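Local coordinates for periplasmic binding protein/LacI transcriptional regulator (Brachyspira murdochii, PDB 4KQC) that probably binds a carbohydrate as the solute-binding component of an ABC transporter, at residues Leu106-Asp112 / Val293-Gly299. Residue numbers count along the deposited sequence, not the author numbering.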
loop_
_atom_site.group_PDB
_atom_site.type_symbol
_atom_site.label_atom_id
_atom_site.label_comp_id
_atom_site.label_asym_id
_atom_site.label_seq_id
_atom_site.Cartn_x
_atom_site.Cartn_y
_atom_site.Cartn_z
ATOM N N LEU A 106 -19.865 0.974 7.713
ATOM C CA LEU A 106 -19.887 1.606 9.009
ATOM C C LEU A 106 -18.566 2.211 9.480
ATOM O O LEU A 106 -18.562 3.238 10.196
ATOM C CB LEU A 106 -20.403 0.614 10.049
ATOM C CG LEU A 106 -21.858 0.169 9.966
ATOM C CD1 LEU A 106 -22.097 -1.017 10.886
ATOM C CD2 LEU A 106 -22.760 1.296 10.399
ATOM N N ALA A 107 -17.484 1.530 9.141
ATOM C CA ALA A 107 -16.144 1.840 9.562
ATOM C C ALA A 107 -15.194 0.969 8.769
ATOM O O ALA A 107 -15.608 -0.069 8.208
ATOM C CB ALA A 107 -15.985 1.605 11.039
ATOM N N THR A 108 -13.931 1.406 8.727
ATOM C CA THR A 108 -12.855 0.702 8.022
ATOM C C THR A 108 -11.629 0.701 8.922
ATOM O O THR A 108 -11.346 1.696 9.632
ATOM C CB THR A 108 -12.553 1.416 6.703
ATOM O OG1 THR A 108 -13.722 1.346 5.865
ATOM C CG2 THR A 108 -11.415 0.858 5.974
ATOM N N ALA A 109 -10.928 -0.422 8.932
ATOM C CA ALA A 109 -9.587 -0.493 9.546
ATOM C C ALA A 109 -8.507 -0.562 8.450
ATOM O O ALA A 109 -8.475 -1.518 7.690
ATOM C CB ALA A 109 -9.493 -1.687 10.434
ATOM N N SER A 110 -7.602 0.412 8.407
ATOM C CA SER A 110 -6.625 0.466 7.343
ATOM C C SER A 110 -5.481 1.353 7.641
ATOM O O SER A 110 -5.572 2.180 8.538
ATOM C CB SER A 110 -7.257 1.041 6.075
ATOM O OG SER A 110 -7.663 2.364 6.219
ATOM N N THR A 111 -4.430 1.204 6.840
ATOM C CA THR A 111 -3.340 2.144 6.810
ATOM C C THR A 111 -3.915 3.464 6.275
ATOM O O THR A 111 -4.735 3.465 5.344
ATOM C CB THR A 111 -2.301 1.597 5.858
ATOM O OG1 THR A 111 -1.879 0.295 6.334
ATOM C CG2 THR A 111 -1.124 2.613 5.717
ATOM N N ASP A 112 -3.459 4.594 6.766
ATOM C CA ASP A 112 -3.710 5.872 6.085
ATOM C C ASP A 112 -2.642 6.068 4.954
ATOM O O ASP A 112 -1.465 6.371 5.209
ATOM C CB ASP A 112 -3.663 6.976 7.137
ATOM C CG ASP A 112 -3.841 8.379 6.582
ATOM O OD1 ASP A 112 -3.598 8.627 5.410
ATOM O OD2 ASP A 112 -4.119 9.277 7.414
ATOM N N VAL A 293 -19.190 2.252 16.085
ATOM C CA VAL A 293 -17.826 2.063 15.616
ATOM C C VAL A 293 -17.340 3.246 14.792
ATOM O O VAL A 293 -18.128 4.013 14.233
ATOM C CB VAL A 293 -17.710 0.758 14.757
ATOM C CG1 VAL A 293 -17.972 -0.500 15.597
ATOM C CG2 VAL A 293 -18.616 0.768 13.539
ATOM N N SER A 294 -16.016 3.365 14.695
ATOM C CA SER A 294 -15.362 4.429 13.946
ATOM C C SER A 294 -14.166 3.907 13.203
ATOM O O SER A 294 -13.608 2.865 13.538
ATOM C CB SER A 294 -14.874 5.486 14.967
ATOM O OG SER A 294 -15.988 6.226 15.492
ATOM N N ASN A 295 -13.794 4.611 12.136
ATOM C CA ASN A 295 -12.605 4.240 11.386
ATOM C C ASN A 295 -11.396 4.104 12.281
ATOM O O ASN A 295 -11.206 4.881 13.251
ATOM C CB ASN A 295 -12.304 5.278 10.357
ATOM C CG ASN A 295 -13.332 5.341 9.286
ATOM O OD1 ASN A 295 -13.980 4.325 8.923
ATOM N ND2 ASN A 295 -13.463 6.525 8.692
ATOM N N ILE A 296 -10.553 3.135 11.965
ATOM C CA ILE A 296 -9.333 2.902 12.709
ATOM C C ILE A 296 -8.146 3.026 11.777
ATOM O O ILE A 296 -8.103 2.405 10.701
ATOM C CB ILE A 296 -9.365 1.531 13.351
ATOM C CG1 ILE A 296 -10.543 1.471 14.347
ATOM C CG2 ILE A 296 -8.036 1.257 13.973
ATOM C CD1 ILE A 296 -10.660 0.191 15.041
ATOM N N ASP A 297 -7.151 3.820 12.184
ATOM C CA ASP A 297 -5.922 4.005 11.404
ATOM C C ASP A 297 -4.887 3.083 11.995
ATOM O O ASP A 297 -4.461 3.277 13.157
ATOM C CB ASP A 297 -5.515 5.472 11.554
ATOM C CG ASP A 297 -4.232 5.829 10.820
ATOM O OD1 ASP A 297 -3.555 4.933 10.243
ATOM O OD2 ASP A 297 -3.869 7.062 10.895
ATOM N N THR A 298 -4.433 2.087 11.243
ATOM C CA THR A 298 -3.446 1.155 11.742
ATOM C C THR A 298 -1.989 1.614 11.487
ATOM O O THR A 298 -1.040 0.950 11.924
ATOM C CB THR A 298 -3.720 -0.266 11.205
ATOM O OG1 THR A 298 -3.812 -0.224 9.789
ATOM C CG2 THR A 298 -5.064 -0.819 11.761
ATOM N N GLY A 299 -1.809 2.696 10.746
ATOM C CA GLY A 299 -0.501 3.315 10.618
ATOM C C GLY A 299 0.511 2.672 9.724
ATOM O O GLY A 299 0.167 1.743 9.003
HETATM O O HOH W 1 -20.557 4.208 11.834
HETATM O O HOH W 2 -15.136 3.684 6.558
HETATM O O HOH W 3 -1.238 -0.488 8.797
#
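Start with N295, because its side chain does a job normally left to backbone. With chi1 at -67° (m), its amide swings back so that OD1 accepts the hydrogen bond from T108 N at 2.9 Å, and a water bridges the same OD1 to T108 OG1. From there the main chains of 106-112 and 293-299 run parallel and take over: I296 N donates to T108 O (2.9 Å), S110 N to I296 O (3.1 Å) and T298 N to S110 O (2.9 Å), so A109 pairs with I296 and S110 with D297. Before N295, V293 (m) points its CB toward the partner and lays CG2 against A107 CB at 3.7 Å and L106 CB at 3.9 Å. A109 and I296 share one face of the sheet, CB to CB 4.3 Å, and the m,t side chain of I296 continues onto Q279 and L283 of helix 273-288. S110 and D297 face the other way. D297 takes chi1 t, which folds OD1 onto G299 N (2.9 Å) in an Asx turn. At the far end T111 (chi1 m) and T298 (chi1 p) both turn OG1 to one water, which also donates to G299 O. T111 OG1 also bonds to Q271, while D112 OD1 caps the N-terminus of helix 113-133 at A115 N. Strand 296-297 thus edges the six-stranded parallel sheet beside 105-110, before the chain leaves for strand 301-303 of the second sheet, in the two-lobed α/β fold characteristic of periplasmic binding proteins.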